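Local coordinates for protein pectate lyase (Bacillus, PDB 3VMV) that probably cleaves polygalacturonate, the pectate backbone of plant cell walls, by the elimination reaction of polysaccharide lyase family 1, at residues Ser168-Met179 / His197-Val208. Numbering follows the deposited sequence.
Sequences SWNKFENHWKTM and HHNYFNNLNSRV. With SO4 (sulfate ion), chain C.
Trp-169 lies with its six-membered ring over the His-198 side chain, in an offset stack with centroids 4.2 Å apart and planes 13° from parallel; His-198 CB sits over the centre of that ring. Both side chains leave the backbone with CG anti to the carbonyl carbon, which sets them alongside each other. This is one step of the stacking between successive coils of the parallel beta-helix of family 1 pectate lyases, strand 171-173 running parallel to strand 200-202. Helix 309-319 packs against both aromatic residues, and the imidazole is fixed further by a 2.8 Å hydrogen bond between His-198 ND1 and His-197 ND1. One residue further along each chain, Asn-170 and Asn-199 repeat each other as an asparagine stack, their amide planes 7° apart. Asn-199 OD1 accepts both Asn-170 N, at 2.9 Å, and Asn-170 ND2, at 3.0 Å, while Asn-170 OD1 takes the N-H of Asn-137 on the preceding coil. Inside the coil the Phe-172 and Phe-201 rings meet obliquely at CD2 and CE1 (3.4 Å), and the Met-179 methyl CE reaches Phe-201 CE1 as well. On the outer face Asn-202 ND2 donates to the anti side of Glu-173 OE2. At the next corner Asn-203 ND2 meets Asn-174 OD1 almost straight, at 2.8 Å with an N-H...O angle of 174°. Farther on, the extended Arg-207 chain lays a guanidinium face against Lys-177 CB and CD. Lys-177 NZ forms salt bridges with Asp-150 and Asp-153, and a water links it to Arg-207 NH2. Arg-207 NH2 also makes a weak hydrogen bond of 3.3 Å to sulfate O2.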
# COMPACT_ATOMS: atom_id res chain seq x y z
N SER A 168 6.79 -1.19 -1.35
CA SER A 168 7.80 -2.01 -2.02
C SER A 168 7.95 -3.39 -1.42
O SER A 168 7.89 -3.57 -0.21
CB SER A 168 9.15 -1.26 -2.00
OG SER A 168 9.58 -0.98 -0.67
N TRP A 169 8.22 -4.37 -2.27
CA TRP A 169 8.61 -5.71 -1.80
C TRP A 169 7.58 -6.42 -0.93
O TRP A 169 7.94 -7.27 -0.14
CB TRP A 169 9.99 -5.68 -1.08
CG TRP A 169 11.09 -5.26 -2.04
CD1 TRP A 169 11.73 -4.03 -2.08
CD2 TRP A 169 11.72 -6.09 -3.04
NE1 TRP A 169 12.73 -4.07 -3.05
CE2 TRP A 169 12.72 -5.30 -3.66
CE3 TRP A 169 11.52 -7.41 -3.47
CZ2 TRP A 169 13.54 -5.79 -4.71
CZ3 TRP A 169 12.35 -7.90 -4.51
CH2 TRP A 169 13.34 -7.07 -5.10
N ASN A 170 6.30 -6.07 -1.07
CA ASN A 170 5.28 -6.69 -0.25
C ASN A 170 4.57 -7.77 -1.00
O ASN A 170 4.61 -7.81 -2.24
CB ASN A 170 4.21 -5.66 0.15
CG ASN A 170 4.79 -4.44 0.86
OD1 ASN A 170 5.16 -4.53 2.03
ND2 ASN A 170 4.81 -3.28 0.17
N LYS A 171 3.89 -8.65 -0.28
CA LYS A 171 2.94 -9.57 -0.95
C LYS A 171 1.53 -9.12 -0.56
O LYS A 171 1.28 -8.82 0.60
CB LYS A 171 3.14 -10.99 -0.48
CG LYS A 171 4.53 -11.55 -0.83
CD LYS A 171 4.60 -13.04 -0.45
CE LYS A 171 5.94 -13.65 -0.91
NZ LYS A 171 5.95 -15.12 -0.62
N PHE A 172 0.66 -9.00 -1.57
CA PHE A 172 -0.77 -8.72 -1.37
C PHE A 172 -1.47 -9.93 -2.00
O PHE A 172 -1.35 -10.17 -3.20
CB PHE A 172 -1.19 -7.50 -2.21
CG PHE A 172 -0.64 -6.18 -1.73
CD1 PHE A 172 -1.45 -5.33 -0.96
CD2 PHE A 172 0.67 -5.78 -2.04
CE1 PHE A 172 -1.00 -4.10 -0.52
CE2 PHE A 172 1.13 -4.55 -1.61
CZ PHE A 172 0.30 -3.70 -0.82
N GLU A 173 -2.22 -10.71 -1.22
CA GLU A 173 -2.77 -11.94 -1.74
C GLU A 173 -4.14 -12.18 -1.15
O GLU A 173 -4.46 -11.73 -0.06
CB GLU A 173 -1.89 -13.12 -1.35
CG GLU A 173 -0.43 -12.98 -1.79
CD GLU A 173 0.35 -14.30 -1.70
OE1 GLU A 173 1.32 -14.37 -0.91
OE2 GLU A 173 0.01 -15.28 -2.42
N ASN A 174 -4.93 -12.94 -1.90
CA ASN A 174 -6.17 -13.53 -1.37
C ASN A 174 -7.08 -12.49 -0.79
O ASN A 174 -7.36 -12.50 0.43
CB ASN A 174 -5.86 -14.63 -0.34
CG ASN A 174 -4.86 -15.66 -0.86
OD1 ASN A 174 -4.85 -15.98 -2.04
ND2 ASN A 174 -4.04 -16.20 0.03
N HIS A 175 -7.56 -11.60 -1.64
CA HIS A 175 -8.33 -10.47 -1.13
C HIS A 175 -9.20 -9.91 -2.23
O HIS A 175 -8.86 -9.99 -3.39
CB HIS A 175 -7.34 -9.40 -0.65
CG HIS A 175 -7.96 -8.34 0.20
ND1 HIS A 175 -8.37 -7.12 -0.28
CD2 HIS A 175 -8.22 -8.34 1.52
CE1 HIS A 175 -8.86 -6.41 0.72
NE2 HIS A 175 -8.82 -7.15 1.81
N TRP A 176 -10.31 -9.27 -1.88
CA TRP A 176 -11.16 -8.64 -2.85
C TRP A 176 -10.69 -7.21 -3.21
O TRP A 176 -10.20 -7.01 -4.32
CB TRP A 176 -12.61 -8.59 -2.35
CG TRP A 176 -13.34 -9.91 -2.32
CD1 TRP A 176 -13.32 -10.86 -1.32
CD2 TRP A 176 -14.28 -10.38 -3.28
NE1 TRP A 176 -14.18 -11.89 -1.64
CE2 TRP A 176 -14.77 -11.63 -2.84
CE3 TRP A 176 -14.72 -9.87 -4.51
CZ2 TRP A 176 -15.70 -12.37 -3.57
CZ3 TRP A 176 -15.66 -10.60 -5.24
CH2 TRP A 176 -16.15 -11.84 -4.75
N LYS A 177 -10.83 -6.25 -2.28
CA LYS A 177 -10.62 -4.82 -2.60
C LYS A 177 -9.22 -4.39 -2.16
O LYS A 177 -9.00 -3.95 -1.03
CB LYS A 177 -11.69 -3.94 -1.93
CG LYS A 177 -13.12 -4.38 -2.19
CD LYS A 177 -14.13 -3.47 -1.43
CE LYS A 177 -13.99 -3.58 0.09
NZ LYS A 177 -15.06 -2.71 0.72
N THR A 178 -8.25 -4.53 -3.06
CA THR A 178 -6.85 -4.57 -2.59
C THR A 178 -6.28 -3.23 -2.10
O THR A 178 -5.83 -3.15 -0.94
CB THR A 178 -5.95 -5.17 -3.68
OG1 THR A 178 -6.58 -6.33 -4.24
CG2 THR A 178 -4.61 -5.64 -3.09
N MET A 179 -6.29 -2.19 -2.94
CA MET A 179 -5.62 -0.93 -2.62
C MET A 179 -6.36 0.24 -3.19
O MET A 179 -6.74 0.25 -4.37
CB MET A 179 -4.23 -0.91 -3.26
CG MET A 179 -3.31 -1.95 -2.72
SD MET A 179 -1.62 -1.83 -3.37
CE MET A 179 -1.88 -1.96 -5.15
N HIS A 197 6.66 -0.75 -6.15
CA HIS A 197 7.62 -1.55 -6.89
C HIS A 197 7.96 -2.85 -6.21
O HIS A 197 7.97 -2.97 -4.98
CB HIS A 197 8.90 -0.71 -7.24
CG HIS A 197 9.84 -0.49 -6.10
ND1 HIS A 197 10.88 -1.36 -5.81
CD2 HIS A 197 9.90 0.49 -5.17
CE1 HIS A 197 11.54 -0.90 -4.76
NE2 HIS A 197 10.96 0.22 -4.35
N HIS A 198 8.21 -3.86 -7.03
CA HIS A 198 8.62 -5.18 -6.53
C HIS A 198 7.63 -5.83 -5.59
O HIS A 198 8.02 -6.59 -4.72
CB HIS A 198 10.03 -5.14 -5.95
CG HIS A 198 11.09 -4.92 -6.99
ND1 HIS A 198 11.55 -3.67 -7.33
CD2 HIS A 198 11.71 -5.80 -7.81
CE1 HIS A 198 12.46 -3.79 -8.28
NE2 HIS A 198 12.58 -5.07 -8.58
N ASN A 199 6.35 -5.54 -5.78
CA ASN A 199 5.34 -6.27 -5.01
C ASN A 199 4.81 -7.46 -5.79
O ASN A 199 4.83 -7.48 -7.03
CB ASN A 199 4.14 -5.36 -4.70
CG ASN A 199 4.53 -4.11 -3.93
OD1 ASN A 199 4.81 -4.15 -2.73
ND2 ASN A 199 4.61 -2.96 -4.65
N TYR A 200 4.27 -8.41 -5.04
CA TYR A 200 3.53 -9.53 -5.60
C TYR A 200 2.05 -9.27 -5.33
O TYR A 200 1.66 -9.10 -4.15
CB TYR A 200 3.94 -10.76 -4.82
CG TYR A 200 3.43 -12.10 -5.31
CD1 TYR A 200 3.46 -12.46 -6.66
CD2 TYR A 200 2.98 -13.05 -4.39
CE1 TYR A 200 3.04 -13.71 -7.07
CE2 TYR A 200 2.56 -14.30 -4.82
CZ TYR A 200 2.61 -14.62 -6.13
OH TYR A 200 2.21 -15.88 -6.59
N PHE A 201 1.26 -9.20 -6.40
CA PHE A 201 -0.19 -8.99 -6.31
C PHE A 201 -0.85 -10.25 -6.82
O PHE A 201 -0.88 -10.48 -8.02
CB PHE A 201 -0.59 -7.81 -7.20
CG PHE A 201 0.05 -6.48 -6.80
CD1 PHE A 201 -0.20 -5.88 -5.56
CD2 PHE A 201 0.86 -5.78 -7.70
CE1 PHE A 201 0.37 -4.64 -5.24
CE2 PHE A 201 1.38 -4.52 -7.42
CZ PHE A 201 1.16 -3.95 -6.16
N ASN A 202 -1.39 -11.11 -5.95
CA ASN A 202 -1.77 -12.45 -6.38
C ASN A 202 -3.14 -12.88 -5.81
O ASN A 202 -3.38 -12.75 -4.61
CB ASN A 202 -0.68 -13.43 -5.91
CG ASN A 202 -1.05 -14.86 -6.16
OD1 ASN A 202 -1.29 -15.25 -7.30
ND2 ASN A 202 -1.06 -15.66 -5.11
N ASN A 203 -3.98 -13.43 -6.67
CA ASN A 203 -5.31 -13.94 -6.25
C ASN A 203 -6.15 -12.84 -5.59
O ASN A 203 -6.54 -12.93 -4.40
CB ASN A 203 -5.22 -15.18 -5.39
CG ASN A 203 -6.57 -15.81 -5.17
OD1 ASN A 203 -7.36 -15.94 -6.11
ND2 ASN A 203 -6.84 -16.23 -3.95
N LEU A 204 -6.42 -11.80 -6.39
CA LEU A 204 -7.12 -10.59 -5.94
C LEU A 204 -8.29 -10.38 -6.85
O LEU A 204 -8.26 -10.82 -8.01
CB LEU A 204 -6.20 -9.35 -6.01
CG LEU A 204 -4.87 -9.54 -5.27
CD1 LEU A 204 -3.97 -8.38 -5.66
CD2 LEU A 204 -5.07 -9.60 -3.74
N ASN A 205 -9.32 -9.68 -6.38
CA ASN A 205 -10.41 -9.36 -7.31
C ASN A 205 -10.19 -8.04 -8.07
O ASN A 205 -10.35 -7.97 -9.30
CB ASN A 205 -11.76 -9.32 -6.59
CG ASN A 205 -12.92 -9.24 -7.57
OD1 ASN A 205 -13.72 -8.28 -7.54
ND2 ASN A 205 -12.99 -10.19 -8.44
N SER A 206 -9.90 -6.99 -7.34
CA SER A 206 -9.86 -5.63 -7.95
C SER A 206 -9.05 -4.65 -7.14
O SER A 206 -8.50 -5.00 -6.10
CB SER A 206 -11.28 -5.07 -8.11
OG SER A 206 -11.82 -4.72 -6.83
N ARG A 207 -8.95 -3.43 -7.65
CA ARG A 207 -8.26 -2.31 -6.99
C ARG A 207 -6.79 -2.57 -6.81
O ARG A 207 -6.29 -2.71 -5.68
CB ARG A 207 -8.85 -1.98 -5.62
CG ARG A 207 -10.34 -1.64 -5.58
CD ARG A 207 -10.59 -1.01 -4.21
NE ARG A 207 -12.00 -0.64 -4.03
CZ ARG A 207 -12.49 -0.22 -2.86
NH1 ARG A 207 -11.73 -0.18 -1.78
NH2 ARG A 207 -13.79 0.12 -2.79
N VAL A 208 -6.07 -2.66 -7.93
CA VAL A 208 -4.63 -2.95 -7.86
C VAL A 208 -3.73 -1.92 -8.55
O VAL A 208 -2.95 -2.26 -9.46
CB VAL A 208 -4.30 -4.40 -8.35
CG1 VAL A 208 -3.00 -4.88 -7.75
CG2 VAL A 208 -5.42 -5.36 -7.94
S SO4 C . -15.81 1.86 -6.68
O1 SO4 C . -16.04 3.31 -6.91
O2 SO4 C . -15.19 1.68 -5.37
O3 SO4 C . -17.09 1.15 -6.75
O4 SO4 C . -14.89 1.31 -7.70
O HOH W 1 -8.99 -0.99 -1.18
O HOH W 2 -14.74 0.16 0.07